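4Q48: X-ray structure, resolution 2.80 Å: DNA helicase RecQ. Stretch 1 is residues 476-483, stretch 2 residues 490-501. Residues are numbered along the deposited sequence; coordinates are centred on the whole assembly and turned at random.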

# COMPACT_ATOMS: atom_id res chain seq x y z
N GLN A 476 19.03 7.58 6.83
CA GLN A 476 18.61 6.28 7.28
C GLN A 476 17.44 6.44 8.24
O GLN A 476 16.44 5.71 8.14
N LEU A 477 17.55 7.42 9.14
CA LEU A 477 16.49 7.67 10.11
C LEU A 477 15.27 8.21 9.38
O LEU A 477 14.13 7.91 9.75
N VAL A 478 15.51 8.98 8.33
CA VAL A 478 14.40 9.51 7.55
C VAL A 478 13.72 8.35 6.84
O VAL A 478 12.50 8.20 6.94
N SER A 479 14.51 7.54 6.13
CA SER A 479 13.93 6.45 5.33
C SER A 479 13.13 5.47 6.14
O SER A 479 12.13 4.97 5.65
N LEU A 480 13.53 5.23 7.38
CA LEU A 480 12.86 4.24 8.20
C LEU A 480 11.71 4.86 9.02
O LEU A 480 10.99 4.16 9.76
N GLY A 481 11.52 6.17 8.86
CA GLY A 481 10.43 6.88 9.52
C GLY A 481 10.70 7.26 10.98
O GLY A 481 9.77 7.58 11.72
N TYR A 482 11.97 7.23 11.40
CA TYR A 482 12.30 7.77 12.70
C TYR A 482 12.32 9.27 12.60
O TYR A 482 12.06 9.97 13.57
N LEU A 483 12.60 9.77 11.40
CA LEU A 483 12.43 11.20 11.14
C LEU A 483 11.46 11.37 10.00
O LEU A 483 11.34 10.51 9.14
N GLY A 490 13.25 20.39 6.67
CA GLY A 490 13.35 20.31 8.11
C GLY A 490 12.91 18.95 8.60
O GLY A 490 11.93 18.39 8.13
N LEU A 491 13.63 18.42 9.58
CA LEU A 491 13.37 17.06 10.01
C LEU A 491 12.72 17.06 11.40
O LEU A 491 13.24 17.68 12.32
N ARG A 492 11.58 16.37 11.50
CA ARG A 492 10.78 16.25 12.72
C ARG A 492 10.96 14.86 13.30
O ARG A 492 10.80 13.86 12.57
N ALA A 493 11.20 14.76 14.61
CA ALA A 493 11.17 13.44 15.24
C ALA A 493 9.76 12.92 15.26
O ALA A 493 8.87 13.56 15.77
N THR A 494 9.53 11.76 14.66
CA THR A 494 8.21 11.14 14.68
C THR A 494 7.95 10.39 15.99
O THR A 494 8.85 10.26 16.83
N GLY A 495 6.73 9.89 16.17
CA GLY A 495 6.42 9.05 17.31
C GLY A 495 7.33 7.84 17.41
O GLY A 495 7.84 7.54 18.49
N LYS A 496 7.58 7.20 16.26
CA LYS A 496 8.44 6.02 16.14
C LYS A 496 9.84 6.24 16.76
O LYS A 496 10.57 5.30 17.08
N SER A 497 10.20 7.49 16.97
CA SER A 497 11.50 7.81 17.54
C SER A 497 11.73 7.28 18.96
O SER A 497 12.88 7.19 19.40
N ARG A 498 10.65 6.98 19.69
CA ARG A 498 10.77 6.49 21.07
C ARG A 498 11.48 5.13 21.04
O ARG A 498 12.19 4.75 21.99
N GLY A 499 11.30 4.42 19.93
CA GLY A 499 11.89 3.11 19.75
C GLY A 499 13.38 3.13 19.98
O GLY A 499 13.90 2.33 20.78
N ILE A 500 14.08 4.06 19.34
CA ILE A 500 15.51 4.11 19.51
C ILE A 500 15.85 4.81 20.82
O ILE A 500 16.78 4.42 21.53
N LEU A 501 15.07 5.83 21.14
CA LEU A 501 15.36 6.71 22.25
C LEU A 501 15.12 6.10 23.64
O LEU A 501 15.88 6.36 24.57

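Tyr482 forms the centre of the contact, and no other residue is covered so extensively by the opposing stretch. Its CA-to-CB bond runs sideways, but chi1 in m (-69°) with chi2 at -79° brings the ring against Lys496, Ser497 and Ile500. Ile500, whose CB points toward the first stretch, adopts m,t and lays its terminal methyl over one ring face: CD1 of Ile500 lies 3.7 Å from the centroid of the Tyr482 ring, only 11° off the normal, a CH-pi contact. Its CG1 approaches CE1 of Tyr482 to 3.6 Å. The opposite face is covered by CD of Lys496, while CA of Ser497 sits at the ring edge, 4.0 Å from CD1 of Tyr482. The ring is thus held between an aliphatic branch and the methylenes of a lysine. At Gly499 a CB would point toward the first stretch and be crowded by O of Lys496. The tyrosine hydroxyl finds its hydrogen bond elsewhere in the structure.

Leucines and a valine extend this apolar core. Leu477 (m,t) starts sideways, yet its end comes nearer, and its CD2 meets CD1 of Ile500 at 3.9 Å. Farther along, Leu491 points toward the first stretch, also in m,t: CD2 of Leu491 packs on CG2 of Val478 (t) at 3.7 Å, and CD1 of Leu491 lies 4.2 Å from CD1 of Leu483. Leu483, again m,t, shares a sheet face with Ala493, its antiparallel non-hydrogen-bonded partner, and CD2 of Leu483 reaches CA of Ala493 at 3.9 Å. Arg492 points away, contributing its backbone here: its carbonyl O lies 3.4 Å from CA of Leu483 in a CA-H...O contact.

Toward the polar edge, Thr494 points in with chi1 in p. Its OG1 donates to O of Gly481 at 2.8 Å, and its backbone N donates to O of Tyr482 at 3.3 Å with a nearly straight angle of 166°, so one residue engages two successive carbonyls where the first stretch leaves its helix. Its methyl CG2 rests 3.7 Å from C of Leu483. Gly481, with positive phi, forms the Schellman turn there. Lys496 completes the edge: all four chi angles are t, and this extended chain passes the tyrosine ring to place NZ 3.2 Å from O of Leu480, to which it donates. Ser497 (p) instead turns back within its own stretch, where its OG donates to O of Thr494 at 2.7 Å.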

# COMPACT_ATOMS: atom_id res chain seq x y z
CB GLN A 476 19.78 5.54 7.93
CG GLN A 476 19.55 4.06 7.95
CD GLN A 476 19.66 3.44 6.56
OE1 GLN A 476 20.59 3.74 5.79
NE2 GLN A 476 18.65 2.64 6.20
CB LEU A 477 16.94 8.65 11.20
CG LEU A 477 17.87 8.03 12.24
CD1 LEU A 477 18.53 9.11 13.09
CD2 LEU A 477 17.11 7.04 13.08
CB VAL A 478 14.82 10.59 6.52
CG1 VAL A 478 13.65 10.95 5.63
CG2 VAL A 478 15.32 11.82 7.25
CB SER A 479 14.99 5.69 4.57
OG SER A 479 15.45 6.49 3.52
CB LEU A 480 13.89 3.54 9.09
CG LEU A 480 14.87 2.66 8.26
CD1 LEU A 480 16.16 2.27 9.00
CD2 LEU A 480 14.20 1.40 7.71
CB TYR A 482 13.63 7.26 13.19
CG TYR A 482 13.61 5.80 13.54
CD1 TYR A 482 13.08 5.37 14.75
CD2 TYR A 482 14.09 4.85 12.66
CE1 TYR A 482 13.06 4.03 15.05
CE2 TYR A 482 14.07 3.53 12.96
CZ TYR A 482 13.55 3.13 14.15
OH TYR A 482 13.54 1.79 14.44
CB LEU A 483 13.73 11.88 10.78
CG LEU A 483 14.76 11.91 11.88
CD1 LEU A 483 16.03 12.43 11.27
CD2 LEU A 483 14.28 12.77 12.99
CB LEU A 491 14.68 16.26 10.01
CG LEU A 491 15.33 16.24 8.63
CD1 LEU A 491 16.71 15.64 8.66
CD2 LEU A 491 14.45 15.42 7.71
CB ARG A 492 9.29 16.45 12.42
CG ARG A 492 8.90 17.74 11.71
CD ARG A 492 7.36 17.78 11.44
NE ARG A 492 6.84 19.09 11.05
CZ ARG A 492 6.51 20.06 11.91
NH1 ARG A 492 6.64 19.87 13.22
NH2 ARG A 492 6.04 21.22 11.44
CB ALA A 493 11.72 13.49 16.67
CB THR A 494 8.02 10.16 13.55
OG1 THR A 494 8.72 8.95 13.88
CG2 THR A 494 8.53 10.73 12.22
CB LYS A 496 8.56 5.60 14.66
CG LYS A 496 9.06 4.17 14.43
CD LYS A 496 9.34 3.80 12.96
CE LYS A 496 9.51 2.26 12.85
NZ LYS A 496 10.38 1.76 11.71
CB SER A 497 11.70 9.33 17.54
OG SER A 497 10.92 9.91 18.58
CB ARG A 498 9.40 6.38 21.74
CG ARG A 498 9.42 6.40 23.27
CD ARG A 498 8.06 6.04 23.90
NE ARG A 498 8.20 5.10 25.02
CZ ARG A 498 8.61 5.44 26.24
NH1 ARG A 498 8.95 6.69 26.53
NH2 ARG A 498 8.72 4.52 27.20
CB ILE A 500 16.17 4.78 18.29
CG1 ILE A 500 16.03 3.82 17.10
CG2 ILE A 500 17.65 5.05 18.53
CD1 ILE A 500 16.72 4.24 15.83
CB LEU A 501 14.50 7.98 22.10
CG LEU A 501 15.08 9.01 21.12
CD1 LEU A 501 14.06 10.11 20.80
CD2 LEU A 501 16.42 9.60 21.62